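PDB 4KPP: Sodium/calcium exchanger membrane region domain-containing protein from Archaeoglobus fulgidus, which probably exchanges protons for calcium ions across the membrane, as a cation antiporter of the sodium/calcium exchanger family. Local coordinates for residues 59-62 against 63-66; 73-76 against 77-81; 103-106 against 107-111; 136-139 against 140-143; 384-387 against 388-392. All coordinates share one frame; numbering follows the deposited sequence.

In the fold
All five contacts are local and follow one another in series along the chain; none nests in or crosses another. Contact 1 is the turn that takes the chain out of helix 32-60, and contact 2 bridges the break between helices 67-73 and 76-91. Contact 3 is a mid-helix segment of helix 96-127, contact 4 opens helix 138-152, and contact 5 lies on the last helix, 379-393. Contacts 2 and 3 touch near the centre of the molecule, with Glu78 against Asn103 and Ala107. Contacts 4 and 5 meet farther out, their centres about 9 Å apart, where Ser385 OG probably hydrogen-bonds Arg139 O and ties the C-terminal helix to helix 138-152.

Contact 1: residues 59-62 against 63-66; sequences MDVP and RSFS
Arg63 folds back over Pro62, whose CD sits 3.4 Å from Arg63 NH1 against one face of the guanidinium, offset toward its rim. The two side chains run side by side in the same direction. Bends at chi2 (79°) and chi3 (43°) turn the arginine chain back along the backbone, while Val61, crossing it at about a right angle, sets CG1 3.6 Å from Arg63 NH2. The same methyl touches Ser64 OG at 3.3 Å. Val61 O receives Ser64 N at 3.3 Å, the donor standing above the carbonyl plane; this bond closes a beta turn with type I angles at Pro62 and Arg63. Phe65 N adds weak bonds to Val61 O and Pro62 O. The Phe65 ring presents its edge to Val61 O, which lies near the ring plane, 3.5 Å from Phe65 CD1.

Val61 is where the backbone leaves helical angles, so the turn begins directly at the end of helix 32-60. Just before it, Asp60 is held by salt bridges to Arg205 and Arg206. Just after it, Ser66 is the N-cap of helix 67-73, its OG bonding Ile69 N. The segment is thus a short surface connection between two helices, and Phe65 folds back onto Ala57 and Glu58 of the helix that the chain has just left.

Contact 2: residues 73-76 against 77-81; sequences LAVL and PEYAV
Val75 O receives Glu78 N at 3.0 Å in a weak bond, and Tyr79 N in a second weak bond. Val75 is the N-cap residue, reached through a type I turn from Leu73 to Leu76 that breaks the transmembrane passage before helix 76-91. The same oxygen lies at the edge of the Tyr79 ring, 3.3 Å from CD1 and near the ring plane. Tyr79 chi1 of -78° carries the ring back toward the start of the helix, and Val75 CG2 meets Tyr79 CE1 at 3.9 Å, the two side chains crossing obliquely. Val75 is buried against Glu255 and Glu258 of helix 242-267 and against Asn284 of helix 271-285; the far end of the ring is fixed by Tyr79 OH bonding to Asn284. Leu76 follows, its CB 3.5 Å from CD of Pro77, the proline it is joined to, a close approach imposed by the peptide link. Its carbonyl oxygen takes Ala80 N at 2.9 Å, nearly along the C=O axis, which makes this the first regular bond of the helix within the segment.

Pro77 suits the first turn because proline has no backbone N-H to satisfy there. At the helix start Val75 O meets two weak N-H donors and the aromatic edge, while Leu76 O accepts Ala80 N, a pattern consistent with a break in the helix here, where proline brings no N-H.

Contact 3: residues 103-106 against 107-111; sequences NMTG and ANRLL
Met104 O is gripped by two donors of the same residue, Asn108 ND2 at 2.8 Å and Asn108 N at 3.1 Å. They arrive from opposite faces of the carbonyl plane, the side-chain bond almost straight (N-H...O 173°). This doubles the ordinary i to i+4 bond of the transmembrane α-helix 96-127. Met104 O lies in the amide plane of Asn108, and chi1 of -83° brings that amide back over the preceding turn. The rotation of the amide is probably fixed by its other partners on helix 271-285: OD1 bonds Lys282 NZ, and ND2 also bonds Gln285 O. Met104 adds an apolar cover, its chain bending at chi2 and chi3 until CE lies 3.4 Å from Asn108 ND2.

One residue on, Arg109 N bonds Thr105 O in the same helical pattern, and Arg109 CG passes 3.3 Å from Thr105 O. That oxygen lies over one face of the guanidinium, which the bends at chi2 and chi3 bring back to it. Charge is met outside the helix: Arg109 NH2 salt-bridges Glu316 and bonds Gln351, while NH1 bonds Thr320. These partners join the helix to helices 311-331 and 338-353 in the buried interior. On the adjoining side, Gly106 O accepts Leu110 N at 2.9 Å, and Leu110 CB passes 3.1 Å from the same Gly106 O.

Contact 4: residues 136-139 against 140-143; sequences DGIR and LEIF
Ile138 and Ile142 pack at about a right angle, with Ile138 CG2 3.7 Å from Ile142 CD1, in the first turns of transmembrane helix 138-152. This is the tight side. Ile138 CD1 also rests 3.6 Å from Glu141 CG, and Ile142 N bonds Ile138 O at 3.0 Å. The packed face lies near the calcium site without reaching it: the Ile142 side chain is about 7 Å from that of Asp333, a calcium ligand, and about 9 Å from the ion.

Glu141 enters this apolar face in a strained form. Its chi1 of 10° nearly eclipses the backbone N, and the bend at chi2 swings the carboxylate back to the helix start, where OE2 stands 2.8 Å from Gly137 O. Both are acceptors, not hydrogen-bonded; such closeness would probably disfavour the charged form of the buried acid. OE1 is held by the Tyr176 hydroxyl. A leucine here, lacking the carboxylate, would probably leave that hydroxyl without its mate.

The opposite character belongs to Gly137, exposed at the helix start, and Arg139, partly exposed. The arginine chain runs extended and its NH2 makes a salt bridge to Glu381, so it faces the C-terminal helix 379-393 rather than the isoleucines. Arg139 O accepts Phe143 N at 3.2 Å. Leu140 N reaches Gly137 O from above the carbonyl plane, 50° out of it, at 3.1 Å.

Contact 5: residues 384-387 against 388-392; sequences ESFR and TVKRL
Thr388 turns its hydroxyl back up the helix to Glu384 O, to which OG1 donates at 3.2 Å. With chi1 at -65° the oxygen lies beside its own backbone N, so N and OG1 both point to one carbonyl. Thr388 N supplies the shorter bond, 2.9 Å to Glu384 O, only slightly tilted from the carbonyl plane, while OG1 stands well above it. A valine here, with a methyl in place of OG1, would probably leave Glu384 O with the backbone N as its one donor from this residue.

Glu384 sits off a staggered position at chi1 (-96°) and bends at chi2, and its carboxylate curls along the helix. OE2 comes 3.8 Å from Arg387 NH1, a long salt bridge, at the guanidinium edge and in its plane. These residues belong to helix 379-393, the last helix of the chain: on one side Val389 and Leu392 meet Phe143, Leu140 and Leu179 of helices 138-152 and 163-182, while Phe386, Arg387, Lys390 and Arg391 are exposed.

Arg391 contrasts with the extended Arg387. A bend at chi3 (-46°) brings its guanidinium back so that Thr388 CA lies against one face, offset toward the rim, and its CG sits 3.3 Å from Arg387 O. The same oxygen accepts Arg391 N. Lys390 is extended throughout, and its CD passes Phe386 CE2 at 4.4 Å, obliquely to the ring. Val389 CG2 meets Ser385 O at 3.5 Å, beside a weak bond from Val389 N to that oxygen.

Contact 1: residues 59-62 against 63-66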
loop_
_atom_site.group_PDB
_atom_site.type_symbol
_atom_site.label_atom_id
_atom_site.label_comp_id
_atom_site.label_asym_id
_atom_site.label_seq_id
_atom_site.Cartn_x
_atom_site.Cartn_y
_atom_site.Cartn_z
ATOM N N MET A 59 -2.963 -13.273 -15.758
ATOM C CA MET A 59 -3.699 -14.374 -16.364
ATOM C C MET A 59 -2.921 -14.920 -17.558
ATOM O O MET A 59 -2.928 -16.122 -17.829
ATOM C CB MET A 59 -5.086 -13.905 -16.807
ATOM C CG MET A 59 -5.971 -15.005 -17.377
ATOM S SD MET A 59 -6.390 -16.274 -16.160
ATOM C CE MET A 59 -7.497 -17.310 -17.114
ATOM N N ASP A 60 -2.244 -14.015 -18.259
ATOM C CA ASP A 60 -1.463 -14.349 -19.444
ATOM C C ASP A 60 -0.239 -15.183 -19.066
ATOM O O ASP A 60 -0.131 -16.349 -19.445
ATOM C CB ASP A 60 -1.026 -13.059 -20.142
ATOM C CG ASP A 60 -0.754 -13.249 -21.621
ATOM O OD1 ASP A 60 -0.409 -14.374 -22.039
ATOM O OD2 ASP A 60 -0.883 -12.258 -22.367
ATOM N N VAL A 61 0.682 -14.579 -18.321
ATOM C CA VAL A 61 1.892 -15.265 -17.873
ATOM C C VAL A 61 1.993 -15.219 -16.347
ATOM O O VAL A 61 2.577 -14.293 -15.783
ATOM C CB VAL A 61 3.169 -14.655 -18.510
ATOM C CG1 VAL A 61 4.410 -15.432 -18.083
ATOM C CG2 VAL A 61 3.055 -14.635 -20.033
ATOM N N PRO A 62 1.404 -16.218 -15.675
ATOM C CA PRO A 62 1.342 -16.293 -14.210
ATOM C C PRO A 62 2.714 -16.345 -13.541
ATOM O O PRO A 62 2.866 -15.837 -12.431
ATOM C CB PRO A 62 0.597 -17.611 -13.962
ATOM C CG PRO A 62 -0.201 -17.833 -15.199
ATOM C CD PRO A 62 0.650 -17.310 -16.314
ATOM N N ARG A 63 3.693 -16.951 -14.209
ATOM C CA ARG A 63 5.022 -17.149 -13.632
ATOM C C ARG A 63 5.812 -15.847 -13.507
ATOM O O ARG A 63 6.754 -15.759 -12.717
ATOM C CB ARG A 63 5.832 -18.158 -14.452
ATOM C CG ARG A 63 5.381 -19.611 -14.329
ATOM C CD ARG A 63 4.149 -19.901 -15.174
ATOM N NE ARG A 63 4.240 -19.294 -16.500
ATOM C CZ ARG A 63 3.322 -19.433 -17.451
ATOM N NH1 ARG A 63 2.240 -20.167 -17.230
ATOM N NH2 ARG A 63 3.488 -18.841 -18.628
ATOM N N SER A 64 5.433 -14.845 -14.292
ATOM C CA SER A 64 6.117 -13.557 -14.271
ATOM C C SER A 64 5.440 -12.575 -13.323
ATOM O O SER A 64 6.070 -11.639 -12.833
ATOM C CB SER A 64 6.176 -12.956 -15.676
ATOM O OG SER A 64 6.892 -13.796 -16.562
ATOM N N PHE A 65 4.155 -12.794 -13.069
ATOM C CA PHE A 65 3.372 -11.871 -12.256
ATOM C C PHE A 65 2.708 -12.576 -11.078
ATOM O O PHE A 65 1.564 -13.019 -11.169
ATOM C CB PHE A 65 2.315 -11.170 -13.113
ATOM C CG PHE A 65 2.890 -10.333 -14.221
ATOM C CD1 PHE A 65 3.177 -10.894 -15.456
ATOM C CD2 PHE A 65 3.142 -8.985 -14.029
ATOM C CE1 PHE A 65 3.708 -10.126 -16.477
ATOM C CE2 PHE A 65 3.671 -8.212 -15.047
ATOM C CZ PHE A 65 3.954 -8.784 -16.272
ATOM N N SER A 66 3.438 -12.680 -9.974
ATOM C CA SER A 66 2.900 -13.253 -8.749
ATOM C C SER A 66 1.850 -12.324 -8.156
ATOM O O SER A 66 1.778 -11.147 -8.507
ATOM C CB SER A 66 4.014 -13.462 -7.729
ATOM O OG SER A 66 4.499 -12.214 -7.266
#

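Contact 2: residues 73-76 against 77-81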
loop_
_atom_site.group_PDB
_atom_site.type_symbol
_atom_site.label_atom_id
_atom_site.label_comp_id
_atom_site.label_asym_id
_atom_site.label_seq_id
_atom_site.Cartn_x
_atom_site.Cartn_y
_atom_site.Cartn_z
ATOM N N LEU A 73 1.862 -3.356 -7.769
ATOM C CA LEU A 73 1.423 -2.503 -8.868
ATOM C C LEU A 73 0.101 -1.813 -8.543
ATOM O O LEU A 73 -0.220 -0.772 -9.114
ATOM C CB LEU A 73 1.309 -3.311 -10.165
ATOM C CG LEU A 73 2.605 -3.908 -10.732
ATOM C CD1 LEU A 73 2.314 -4.842 -11.896
ATOM C CD2 LEU A 73 3.579 -2.815 -11.159
ATOM N N ALA A 74 -0.653 -2.390 -7.612
ATOM C CA ALA A 74 -1.936 -1.829 -7.193
ATOM C C ALA A 74 -1.785 -0.577 -6.319
ATOM O O ALA A 74 -2.746 0.168 -6.123
ATOM C CB ALA A 74 -2.769 -2.883 -6.474
ATOM N N VAL A 75 -0.584 -0.355 -5.790
ATOM C CA VAL A 75 -0.334 0.790 -4.915
ATOM C C VAL A 75 0.794 1.678 -5.434
ATOM O O VAL A 75 1.475 2.356 -4.669
ATOM C CB VAL A 75 -0.052 0.358 -3.460
ATOM C CG1 VAL A 75 -1.289 -0.288 -2.855
ATOM C CG2 VAL A 75 1.139 -0.591 -3.392
ATOM N N LEU A 76 0.980 1.663 -6.748
ATOM C CA LEU A 76 1.950 2.532 -7.408
ATOM C C LEU A 76 1.758 4.033 -7.117
ATOM O O LEU A 76 2.746 4.750 -6.955
ATOM C CB LEU A 76 1.968 2.266 -8.918
ATOM C CG LEU A 76 3.337 2.054 -9.565
ATOM C CD1 LEU A 76 4.167 1.054 -8.768
ATOM C CD2 LEU A 76 3.181 1.589 -11.009
ATOM N N PRO A 77 0.498 4.518 -7.062
ATOM C CA PRO A 77 0.335 5.931 -6.699
ATOM C C PRO A 77 0.946 6.284 -5.343
ATOM O O PRO A 77 1.420 7.404 -5.160
ATOM C CB PRO A 77 -1.184 6.096 -6.644
ATOM C CG PRO A 77 -1.694 5.115 -7.621
ATOM C CD PRO A 77 -0.776 3.935 -7.529
ATOM N N GLU A 78 0.946 5.341 -4.408
ATOM C CA GLU A 78 1.541 5.603 -3.105
ATOM C C GLU A 78 3.057 5.748 -3.216
ATOM O O GLU A 78 3.655 6.617 -2.578
ATOM C CB GLU A 78 1.176 4.511 -2.097
ATOM C CG GLU A 78 1.994 4.559 -0.809
ATOM C CD GLU A 78 1.912 5.903 -0.088
ATOM O OE1 GLU A 78 2.862 6.239 0.654
ATOM O OE2 GLU A 78 0.902 6.619 -0.248
ATOM N N TYR A 79 3.674 4.898 -4.030
ATOM C CA TYR A 79 5.112 4.979 -4.244
ATOM C C TYR A 79 5.491 6.271 -4.954
ATOM O O TYR A 79 6.532 6.861 -4.668
ATOM C CB TYR A 79 5.620 3.764 -5.027
ATOM C CG TYR A 79 5.762 2.529 -4.173
ATOM C CD1 TYR A 79 4.644 1.807 -3.775
ATOM C CD2 TYR A 79 7.012 2.090 -3.756
ATOM C CE1 TYR A 79 4.767 0.682 -2.986
ATOM C CE2 TYR A 79 7.146 0.964 -2.969
ATOM C CZ TYR A 79 6.020 0.264 -2.588
ATOM O OH TYR A 79 6.142 -0.857 -1.802
ATOM N N ALA A 80 4.635 6.713 -5.869
ATOM C CA ALA A 80 4.914 7.913 -6.649
ATOM C C ALA A 80 4.752 9.182 -5.819
ATOM O O ALA A 80 5.571 10.094 -5.910
ATOM C CB ALA A 80 4.029 7.960 -7.880
ATOM N N VAL A 81 3.695 9.233 -5.013
ATOM C CA VAL A 81 3.457 10.377 -4.136
ATOM C C VAL A 81 4.497 10.447 -3.020
ATOM O O VAL A 81 5.075 11.505 -2.765
ATOM C CB VAL A 81 2.037 10.346 -3.525
ATOM C CG1 VAL A 81 1.893 11.412 -2.442
ATOM C CG2 VAL A 81 0.983 10.533 -4.609
#

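Contact 3: residues 103-106 against 107-111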
loop_
_atom_site.group_PDB
_atom_site.type_symbol
_atom_site.label_atom_id
_atom_site.label_comp_id
_atom_site.label_asym_id
_atom_site.label_seq_id
_atom_site.Cartn_x
_atom_site.Cartn_y
_atom_site.Cartn_z
ATOM N N ASN A 103 4.004 10.468 5.325
ATOM C CA ASN A 103 3.177 9.892 4.267
ATOM C C ASN A 103 3.263 8.368 4.251
ATOM O O ASN A 103 2.268 7.676 4.029
ATOM C CB ASN A 103 3.574 10.464 2.903
ATOM C CG ASN A 103 2.697 9.952 1.777
ATOM O OD1 ASN A 103 3.037 8.981 1.101
ATOM N ND2 ASN A 103 1.558 10.606 1.571
ATOM N N MET A 104 4.462 7.856 4.496
ATOM C CA MET A 104 4.704 6.420 4.521
ATOM C C MET A 104 3.983 5.753 5.691
ATOM O O MET A 104 3.359 4.702 5.537
ATOM C CB MET A 104 6.205 6.159 4.622
ATOM C CG MET A 104 6.611 4.719 4.399
ATOM S SD MET A 104 7.556 4.082 5.793
ATOM C CE MET A 104 6.247 3.703 6.926
ATOM N N THR A 105 4.088 6.361 6.868
ATOM C CA THR A 105 3.449 5.824 8.062
ATOM C C THR A 105 1.934 5.950 7.953
ATOM O O THR A 105 1.189 5.069 8.394
ATOM C CB THR A 105 3.943 6.532 9.339
ATOM O OG1 THR A 105 3.801 7.949 9.188
ATOM C CG2 THR A 105 5.410 6.197 9.603
ATOM N N GLY A 106 1.482 7.046 7.352
ATOM C CA GLY A 106 0.068 7.243 7.105
ATOM C C GLY A 106 -0.489 6.151 6.214
ATOM O O GLY A 106 -1.538 5.572 6.507
ATOM N N ALA A 107 0.223 5.863 5.130
ATOM C CA ALA A 107 -0.198 4.832 4.190
ATOM C C ALA A 107 -0.335 3.478 4.881
ATOM O O ALA A 107 -1.354 2.804 4.734
ATOM C CB ALA A 107 0.771 4.746 3.018
ATOM N N ASN A 108 0.686 3.101 5.648
ATOM C CA ASN A 108 0.692 1.828 6.366
ATOM C C ASN A 108 -0.435 1.692 7.378
ATOM O O ASN A 108 -1.134 0.684 7.401
ATOM C CB ASN A 108 2.034 1.604 7.069
ATOM C CG ASN A 108 3.085 1.035 6.146
ATOM O OD1 ASN A 108 3.254 -0.179 6.054
ATOM N ND2 ASN A 108 3.792 1.909 5.449
ATOM N N ARG A 109 -0.601 2.705 8.221
ATOM C CA ARG A 109 -1.592 2.641 9.290
ATOM C C ARG A 109 -3.023 2.718 8.766
ATOM O O ARG A 109 -3.925 2.072 9.305
ATOM C CB ARG A 109 -1.326 3.717 10.349
ATOM C CG ARG A 109 0.028 3.568 11.034
ATOM C CD ARG A 109 -0.029 3.950 12.509
ATOM N NE ARG A 109 -0.420 5.343 12.706
ATOM C CZ ARG A 109 0.427 6.366 12.697
ATOM N NH1 ARG A 109 1.720 6.156 12.494
ATOM N NH2 ARG A 109 -0.019 7.599 12.886
ATOM N N LEU A 110 -3.220 3.494 7.706
ATOM C CA LEU A 110 -4.528 3.605 7.072
ATOM C C LEU A 110 -4.924 2.276 6.446
ATOM O O LEU A 110 -6.091 1.889 6.464
ATOM C CB LEU A 110 -4.507 4.687 5.993
ATOM C CG LEU A 110 -5.830 4.996 5.294
ATOM C CD1 LEU A 110 -6.586 6.095 6.031
ATOM C CD2 LEU A 110 -5.597 5.366 3.835
ATOM N N LEU A 111 -3.936 1.582 5.892
ATOM C CA LEU A 111 -4.165 0.316 5.212
ATOM C C LEU A 111 -4.718 -0.723 6.184
ATOM O O LEU A 111 -5.654 -1.453 5.868
ATOM C CB LEU A 111 -2.855 -0.191 4.620
ATOM C CG LEU A 111 -2.850 -0.968 3.305
ATOM C CD1 LEU A 111 -1.700 -1.962 3.328
ATOM C CD2 LEU A 111 -4.178 -1.662 3.000
#

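Contact 4: residues 136-139 against 140-143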
loop_
_atom_site.group_PDB
_atom_site.type_symbol
_atom_site.label_atom_id
_atom_site.label_comp_id
_atom_site.label_asym_id
_atom_site.label_seq_id
_atom_site.Cartn_x
_atom_site.Cartn_y
_atom_site.Cartn_z
ATOM N N ASP A 136 -3.535 -20.780 3.833
ATOM C CA ASP A 136 -2.326 -21.215 4.527
ATOM C C ASP A 136 -1.101 -20.462 4.028
ATOM O O ASP A 136 -0.104 -20.343 4.742
ATOM C CB ASP A 136 -2.109 -22.720 4.350
ATOM C CG ASP A 136 -3.147 -23.550 5.075
ATOM O OD1 ASP A 136 -3.698 -23.065 6.087
ATOM O OD2 ASP A 136 -3.409 -24.691 4.637
ATOM N N GLY A 137 -1.179 -19.960 2.798
ATOM C CA GLY A 137 -0.068 -19.258 2.184
ATOM C C GLY A 137 0.243 -17.936 2.856
ATOM O O GLY A 137 1.316 -17.375 2.659
ATOM N N ILE A 138 -0.698 -17.445 3.655
ATOM C CA ILE A 138 -0.531 -16.189 4.380
ATOM C C ILE A 138 0.653 -16.248 5.352
ATOM O O ILE A 138 1.278 -15.226 5.643
ATOM C CB ILE A 138 -1.859 -15.777 5.082
ATOM C CG1 ILE A 138 -2.777 -15.074 4.083
ATOM C CG2 ILE A 138 -1.626 -14.840 6.255
ATOM C CD1 ILE A 138 -2.152 -13.837 3.458
ATOM N N ARG A 139 0.985 -17.449 5.820
ATOM C CA ARG A 139 2.114 -17.634 6.733
ATOM C C ARG A 139 3.421 -17.086 6.161
ATOM O O ARG A 139 4.331 -16.728 6.905
ATOM C CB ARG A 139 2.289 -19.108 7.100
ATOM C CG ARG A 139 1.110 -19.734 7.822
ATOM C CD ARG A 139 1.514 -21.068 8.434
ATOM N NE ARG A 139 0.384 -21.979 8.612
ATOM C CZ ARG A 139 -0.349 -22.056 9.718
ATOM N NH1 ARG A 139 -1.353 -22.919 9.789
ATOM N NH2 ARG A 139 -0.081 -21.270 10.752
ATOM N N LEU A 140 3.507 -17.034 4.837
ATOM C CA LEU A 140 4.644 -16.433 4.157
ATOM C C LEU A 140 4.730 -14.953 4.525
ATOM O O LEU A 140 5.724 -14.505 5.099
ATOM C CB LEU A 140 4.495 -16.590 2.638
ATOM C CG LEU A 140 5.728 -16.618 1.721
ATOM C CD1 LEU A 140 5.348 -16.163 0.316
ATOM C CD2 LEU A 140 6.901 -15.803 2.247
ATOM N N GLU A 141 3.686 -14.199 4.190
ATOM C CA GLU A 141 3.678 -12.762 4.445
ATOM C C GLU A 141 3.783 -12.446 5.934
ATOM O O GLU A 141 4.366 -11.435 6.311
ATOM C CB GLU A 141 2.445 -12.079 3.834
ATOM C CG GLU A 141 1.384 -13.018 3.300
ATOM C CD GLU A 141 1.690 -13.525 1.902
ATOM O OE1 GLU A 141 1.981 -12.696 1.013
ATOM O OE2 GLU A 141 1.638 -14.755 1.694
ATOM N N ILE A 142 3.224 -13.316 6.771
ATOM C CA ILE A 142 3.311 -13.162 8.224
ATOM C C ILE A 142 4.766 -13.142 8.691
ATOM O O ILE A 142 5.161 -12.301 9.501
ATOM C CB ILE A 142 2.557 -14.294 8.955
ATOM C CG1 ILE A 142 1.051 -14.170 8.721
ATOM C CG2 ILE A 142 2.863 -14.273 10.447
ATOM C CD1 ILE A 142 0.233 -15.235 9.424
ATOM N N PHE A 143 5.555 -14.070 8.163
ATOM C CA PHE A 143 6.970 -14.177 8.496
ATOM C C PHE A 143 7.732 -12.900 8.158
ATOM O O PHE A 143 8.486 -12.376 8.981
ATOM C CB PHE A 143 7.587 -15.365 7.756
ATOM C CG PHE A 143 9.065 -15.519 7.972
ATOM C CD1 PHE A 143 9.549 -16.181 9.087
ATOM C CD2 PHE A 143 9.969 -15.016 7.049
ATOM C CE1 PHE A 143 10.912 -16.329 9.286
ATOM C CE2 PHE A 143 11.326 -15.160 7.240
ATOM C CZ PHE A 143 11.801 -15.816 8.359
#

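Contact 5: residues 384-387 against 388-392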
loop_
_atom_site.group_PDB
_atom_site.type_symbol
_atom_site.label_atom_id
_atom_site.label_comp_id
_atom_site.label_asym_id
_atom_site.label_seq_id
_atom_site.Cartn_x
_atom_site.Cartn_y
_atom_site.Cartn_z
ATOM N N GLU A 384 5.247 -22.350 12.871
ATOM C CA GLU A 384 4.687 -22.823 11.608
ATOM C C GLU A 384 5.008 -21.885 10.447
ATOM O O GLU A 384 5.372 -22.335 9.357
ATOM C CB GLU A 384 3.177 -23.027 11.731
ATOM C CG GLU A 384 2.797 -24.460 12.037
ATOM C CD GLU A 384 3.338 -25.420 11.000
ATOM O OE1 GLU A 384 3.128 -25.167 9.795
ATOM O OE2 GLU A 384 3.984 -26.417 11.388
ATOM N N SER A 385 4.877 -20.586 10.699
ATOM C CA SER A 385 5.215 -19.560 9.720
ATOM C C SER A 385 6.687 -19.641 9.324
ATOM O O SER A 385 7.057 -19.330 8.191
ATOM C CB SER A 385 4.903 -18.174 10.284
ATOM O OG SER A 385 5.473 -17.157 9.479
ATOM N N PHE A 386 7.518 -20.058 10.274
ATOM C CA PHE A 386 8.942 -20.238 10.037
ATOM C C PHE A 386 9.191 -21.447 9.141
ATOM O O PHE A 386 10.078 -21.427 8.286
ATOM C CB PHE A 386 9.674 -20.402 11.371
ATOM C CG PHE A 386 11.094 -20.862 11.235
ATOM C CD1 PHE A 386 12.103 -19.960 10.950
ATOM C CD2 PHE A 386 11.424 -22.199 11.405
ATOM C CE1 PHE A 386 13.410 -20.379 10.826
ATOM C CE2 PHE A 386 12.730 -22.625 11.284
ATOM C CZ PHE A 386 13.724 -21.713 10.995
ATOM N N ARG A 387 8.400 -22.495 9.341
ATOM C CA ARG A 387 8.531 -23.723 8.561
ATOM C C ARG A 387 7.993 -23.568 7.142
ATOM O O ARG A 387 8.481 -24.215 6.216
ATOM C CB ARG A 387 7.841 -24.888 9.268
ATOM C CG ARG A 387 8.662 -25.483 10.393
ATOM C CD ARG A 387 7.815 -26.347 11.306
ATOM N NE ARG A 387 8.637 -27.044 12.288
ATOM C CZ ARG A 387 8.166 -27.614 13.391
ATOM N NH1 ARG A 387 6.868 -27.563 13.664
ATOM N NH2 ARG A 387 8.995 -28.227 14.225
ATOM N N THR A 388 6.988 -22.713 6.977
ATOM C CA THR A 388 6.455 -22.405 5.655
ATOM C C THR A 388 7.548 -21.826 4.767
ATOM O O THR A 388 7.694 -22.214 3.608
ATOM C CB THR A 388 5.297 -21.397 5.736
ATOM O OG1 THR A 388 4.198 -21.991 6.433
ATOM C CG2 THR A 388 4.845 -20.985 4.341
ATOM N N VAL A 389 8.315 -20.897 5.325
ATOM C CA VAL A 389 9.424 -20.285 4.604
ATOM C C VAL A 389 10.547 -21.300 4.390
ATOM O O VAL A 389 11.209 -21.303 3.354
ATOM C CB VAL A 389 9.951 -19.049 5.353
ATOM C CG1 VAL A 389 11.163 -18.461 4.645
ATOM C CG2 VAL A 389 8.849 -18.014 5.479
ATOM N N LYS A 390 10.741 -22.177 5.369
ATOM C CA LYS A 390 11.750 -23.224 5.269
ATOM C C LYS A 390 11.452 -24.203 4.128
ATOM O O LYS A 390 12.368 -24.710 3.483
ATOM C CB LYS A 390 11.871 -23.972 6.599
ATOM C CG LYS A 390 13.036 -24.939 6.666
ATOM C CD LYS A 390 13.147 -25.550 8.048
ATOM C CE LYS A 390 14.282 -26.556 8.118
ATOM N NZ LYS A 390 14.397 -27.147 9.478
ATOM N N ARG A 391 10.173 -24.460 3.875
ATOM C CA ARG A 391 9.784 -25.361 2.792
ATOM C C ARG A 391 9.941 -24.716 1.420
ATOM O O ARG A 391 10.380 -25.367 0.471
ATOM C CB ARG A 391 8.344 -25.849 2.968
ATOM C CG ARG A 391 8.131 -26.805 4.124
ATOM C CD ARG A 391 6.787 -27.504 3.999
ATOM N NE ARG A 391 5.711 -26.568 3.683
ATOM C CZ ARG A 391 5.017 -25.891 4.591
ATOM N NH1 ARG A 391 5.288 -26.042 5.881
ATOM N NH2 ARG A 391 4.056 -25.061 4.212
ATOM N N LEU A 392 9.570 -23.443 1.317
ATOM C CA LEU A 392 9.647 -22.724 0.047
ATOM C C LEU A 392 11.081 -22.621 -0.466
ATOM O O LEU A 392 11.317 -22.593 -1.676
ATOM C CB LEU A 392 9.026 -21.332 0.177
ATOM C CG LEU A 392 7.505 -21.291 0.342
ATOM C CD1 LEU A 392 7.023 -19.866 0.558
ATOM C CD2 LEU A 392 6.820 -21.913 -0.867
#